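PDB 6I8F: EH1AB1 from Metagenome, which hydrolyses esters and, having an alpha/beta hydrolase fold, probably does so with a serine nucleophile. Local coordinates for residues S54-V64 / E111-N122. Sequence-based numbering, arbitrary orientation.
With GOL (glycerol), chain H.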
# COMPACT_ATOMS: atom_id res chain seq x y z
N SER A 54 -16.94 -20.40 8.87
CA SER A 54 -15.78 -19.67 8.37
C SER A 54 -15.26 -20.34 7.09
O SER A 54 -15.05 -19.66 6.11
CB SER A 54 -14.71 -19.53 9.40
OG SER A 54 -15.20 -18.78 10.49
N GLU A 55 -15.09 -21.66 7.10
CA GLU A 55 -14.70 -22.39 5.90
C GLU A 55 -15.62 -22.05 4.72
O GLU A 55 -15.15 -21.84 3.59
CB GLU A 55 -14.76 -23.90 6.10
CG GLU A 55 -13.60 -24.44 6.87
CD GLU A 55 -13.44 -25.95 6.74
OE1 GLU A 55 -13.46 -26.46 5.57
OE2 GLU A 55 -13.29 -26.60 7.79
N ASP A 56 -16.93 -22.05 4.99
CA ASP A 56 -17.95 -21.91 3.95
C ASP A 56 -18.17 -20.43 3.60
O ASP A 56 -18.96 -20.13 2.71
CB ASP A 56 -19.26 -22.59 4.37
CG ASP A 56 -20.22 -22.89 3.22
OD1 ASP A 56 -19.73 -23.18 2.08
OD2 ASP A 56 -21.45 -22.81 3.45
N GLY A 57 -17.50 -19.52 4.33
CA GLY A 57 -17.57 -18.07 4.10
C GLY A 57 -16.41 -17.54 3.26
O GLY A 57 -16.42 -16.38 2.87
N GLU A 58 -15.38 -18.36 3.03
CA GLU A 58 -14.32 -18.03 2.10
C GLU A 58 -14.83 -18.25 0.67
O GLU A 58 -15.67 -19.11 0.43
CB GLU A 58 -13.11 -18.94 2.24
CG GLU A 58 -12.35 -18.82 3.54
CD GLU A 58 -10.94 -19.37 3.40
OE1 GLU A 58 -10.81 -20.61 3.22
OE2 GLU A 58 -9.98 -18.54 3.37
N ALA A 59 -14.26 -17.49 -0.27
CA ALA A 59 -14.38 -17.78 -1.70
C ALA A 59 -13.93 -19.22 -1.97
O ALA A 59 -13.18 -19.81 -1.19
CB ALA A 59 -13.54 -16.78 -2.48
N ASP A 60 -14.35 -19.78 -3.11
CA ASP A 60 -13.90 -21.10 -3.52
C ASP A 60 -12.38 -21.12 -3.67
O ASP A 60 -11.79 -20.15 -4.13
CB ASP A 60 -14.54 -21.53 -4.84
CG ASP A 60 -16.01 -21.89 -4.67
OD1 ASP A 60 -16.42 -22.18 -3.54
OD2 ASP A 60 -16.72 -21.84 -5.68
N PRO A 61 -11.71 -22.21 -3.25
CA PRO A 61 -10.25 -22.26 -3.28
C PRO A 61 -9.70 -22.25 -4.70
O PRO A 61 -10.05 -23.12 -5.50
CB PRO A 61 -9.91 -23.58 -2.57
CG PRO A 61 -11.15 -24.42 -2.75
CD PRO A 61 -12.29 -23.42 -2.64
N PRO A 62 -8.83 -21.28 -5.07
CA PRO A 62 -8.14 -21.33 -6.36
C PRO A 62 -7.08 -22.44 -6.35
O PRO A 62 -6.52 -22.79 -5.28
CB PRO A 62 -7.52 -19.95 -6.51
CG PRO A 62 -7.31 -19.48 -5.08
CD PRO A 62 -8.37 -20.16 -4.24
N GLU A 63 -6.80 -22.98 -7.54
CA GLU A 63 -5.72 -23.94 -7.70
C GLU A 63 -4.39 -23.22 -7.41
O GLU A 63 -4.20 -22.07 -7.78
CB GLU A 63 -5.71 -24.55 -9.11
CG GLU A 63 -6.81 -25.57 -9.33
CD GLU A 63 -6.79 -26.75 -8.37
OE1 GLU A 63 -5.72 -27.40 -8.25
OE2 GLU A 63 -7.83 -26.99 -7.71
N VAL A 64 -3.50 -23.94 -6.74
CA VAL A 64 -2.10 -23.55 -6.57
C VAL A 64 -1.23 -24.65 -7.20
O VAL A 64 -1.76 -25.66 -7.64
CB VAL A 64 -1.77 -23.32 -5.09
CG1 VAL A 64 -2.55 -22.14 -4.52
CG2 VAL A 64 -2.00 -24.56 -4.25
N GLU A 111 -7.92 -24.62 7.81
CA GLU A 111 -8.99 -24.78 6.82
C GLU A 111 -9.83 -23.51 6.68
O GLU A 111 -10.36 -23.27 5.61
CB GLU A 111 -9.91 -25.95 7.17
CG GLU A 111 -9.22 -27.29 7.20
CD GLU A 111 -8.56 -27.74 5.91
OE1 GLU A 111 -8.90 -27.24 4.82
OE2 GLU A 111 -7.68 -28.60 6.01
N THR A 112 -10.02 -22.75 7.76
CA THR A 112 -10.89 -21.56 7.76
C THR A 112 -10.29 -20.45 6.87
O THR A 112 -11.02 -19.56 6.43
CB THR A 112 -11.14 -21.05 9.19
OG1 THR A 112 -9.89 -20.76 9.81
CG2 THR A 112 -11.90 -22.05 10.04
N HIS A 113 -8.98 -20.51 6.63
CA HIS A 113 -8.25 -19.46 5.89
C HIS A 113 -7.53 -20.04 4.66
O HIS A 113 -6.68 -19.38 4.08
CB HIS A 113 -7.27 -18.76 6.84
CG HIS A 113 -7.94 -17.87 7.83
ND1 HIS A 113 -8.76 -18.37 8.84
CD2 HIS A 113 -7.91 -16.53 7.98
CE1 HIS A 113 -9.20 -17.36 9.57
NE2 HIS A 113 -8.69 -16.21 9.05
N ASP A 114 -7.90 -21.26 4.26
CA ASP A 114 -7.24 -22.01 3.17
C ASP A 114 -7.38 -21.30 1.82
O ASP A 114 -6.38 -21.13 1.11
CB ASP A 114 -7.80 -23.43 3.11
CG ASP A 114 -7.23 -24.25 1.97
OD1 ASP A 114 -6.08 -24.72 2.12
OD2 ASP A 114 -7.92 -24.38 0.93
N SER A 115 -8.60 -20.90 1.44
CA SER A 115 -8.84 -20.21 0.16
C SER A 115 -8.07 -18.88 0.10
O SER A 115 -7.57 -18.48 -0.97
CB SER A 115 -10.32 -20.00 -0.10
OG SER A 115 -11.00 -21.24 -0.29
N THR A 116 -8.01 -18.19 1.25
CA THR A 116 -7.32 -16.92 1.41
C THR A 116 -5.81 -17.11 1.23
O THR A 116 -5.17 -16.30 0.55
CB THR A 116 -7.63 -16.29 2.76
OG1 THR A 116 -9.05 -16.05 2.79
CG2 THR A 116 -6.85 -15.01 3.01
N CYS A 117 -5.24 -18.14 1.86
CA CYS A 117 -3.82 -18.40 1.73
C CYS A 117 -3.45 -18.78 0.30
O CYS A 117 -2.42 -18.35 -0.20
CB CYS A 117 -3.35 -19.48 2.69
SG CYS A 117 -3.24 -18.88 4.39
N ARG A 118 -4.32 -19.56 -0.35
CA ARG A 118 -4.13 -19.96 -1.75
C ARG A 118 -4.04 -18.70 -2.62
O ARG A 118 -3.14 -18.58 -3.45
CB ARG A 118 -5.26 -20.87 -2.23
CG ARG A 118 -5.17 -22.31 -1.73
CD ARG A 118 -6.49 -23.03 -1.93
NE ARG A 118 -6.41 -24.46 -1.61
CZ ARG A 118 -6.08 -25.42 -2.47
NH1 ARG A 118 -5.87 -25.15 -3.75
NH2 ARG A 118 -5.96 -26.67 -2.03
N ARG A 119 -4.99 -17.78 -2.41
CA ARG A 119 -5.07 -16.57 -3.21
C ARG A 119 -3.83 -15.71 -2.93
O ARG A 119 -3.25 -15.17 -3.86
CB ARG A 119 -6.36 -15.80 -2.96
CG ARG A 119 -6.61 -14.68 -3.96
CD ARG A 119 -7.98 -14.02 -3.82
NE ARG A 119 -8.15 -12.95 -4.78
CZ ARG A 119 -8.80 -13.06 -5.94
NH1 ARG A 119 -9.44 -14.18 -6.23
NH2 ARG A 119 -8.84 -12.03 -6.79
N LEU A 120 -3.42 -15.62 -1.66
CA LEU A 120 -2.24 -14.79 -1.33
C LEU A 120 -1.00 -15.34 -2.04
O LEU A 120 -0.18 -14.58 -2.53
CB LEU A 120 -2.04 -14.76 0.19
CG LEU A 120 -3.04 -13.93 0.99
CD1 LEU A 120 -2.76 -14.04 2.48
CD2 LEU A 120 -3.03 -12.47 0.56
N ALA A 121 -0.85 -16.67 -2.05
CA ALA A 121 0.31 -17.31 -2.70
C ALA A 121 0.34 -16.96 -4.19
O ALA A 121 1.34 -16.45 -4.69
CB ALA A 121 0.30 -18.80 -2.46
N ASN A 122 -0.77 -17.21 -4.88
CA ASN A 122 -0.86 -17.02 -6.33
C ASN A 122 -0.59 -15.56 -6.71
O ASN A 122 0.14 -15.29 -7.65
CB ASN A 122 -2.21 -17.50 -6.88
CG ASN A 122 -2.32 -19.01 -6.93
OD1 ASN A 122 -1.32 -19.71 -6.84
ND2 ASN A 122 -3.53 -19.52 -7.10
C1 GOL H . -3.81 -27.11 -5.26
O1 GOL H . -4.91 -26.62 -5.97
C2 GOL H . -3.71 -28.57 -5.52
O2 GOL H . -2.30 -28.78 -5.60
C3 GOL H . -4.41 -29.34 -4.40
O3 GOL H . -5.65 -28.71 -4.03
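Glu58 reaches with its carboxylate to the first turn of helix 114-124, whose N-cap position is held by His113, while the loop that runs on from Glu58 follows the helix as far as Asn122. In this alpha/beta hydrolase fold the contact thus lays the link between helix 43-55 and strand 66-73 along a helix that packs on the central sheet. The buried carboxylate is satisfied by helix-start donors. Ser115 N gives Glu58 OE1 a bond of 2.9 Å on its syn side, Thr116 N meets Glu58 OE2 from above the carboxylate plane, and Thr116 OG1 reaches Glu58 OE2 on the anti side at 2.7 Å. A glutamate suits this place, since the positive end of the helix dipole would probably stabilise its charge.

Further along, side chains of the helix bind the loop carbonyls of Ala59, Pro62 and Glu63. Ser115, small enough to sit close under the loop, donates from OG to Ala59 O at 2.8 Å. The extended chain of Arg118, from CG to NE, carries its guanidinium past Pro61 to Pro62 O, which NH1 meets at 2.9 Å, close to the guanidinium plane. Its several N-H groups also let NE form a salt bridge with Asp114 OD2; the other oxygen of Asp114 is held by Tyr84 and Arg82. A glycerol, probably from the crystallisation liquor, accepts from both NH1 and NH2. A methionine in place of Arg118 would probably leave Pro62 O and Asp114 OD2 without these donors.

Apolar contacts fill in between. Pro61 CB lies 3.5 Å from Arg118 CD, the Pro62 ring rests on Arg118 CB, and Val64 CG1 packs against that same carbon; the prolines bring no N-H needing a partner. At the far end Asn122 suits two roles, its OD1 accepting from Leu87 N while ND2 gives Glu63 O a bond of 2.7 Å, nearly in the amide plane, with an N-H...O angle of 158°.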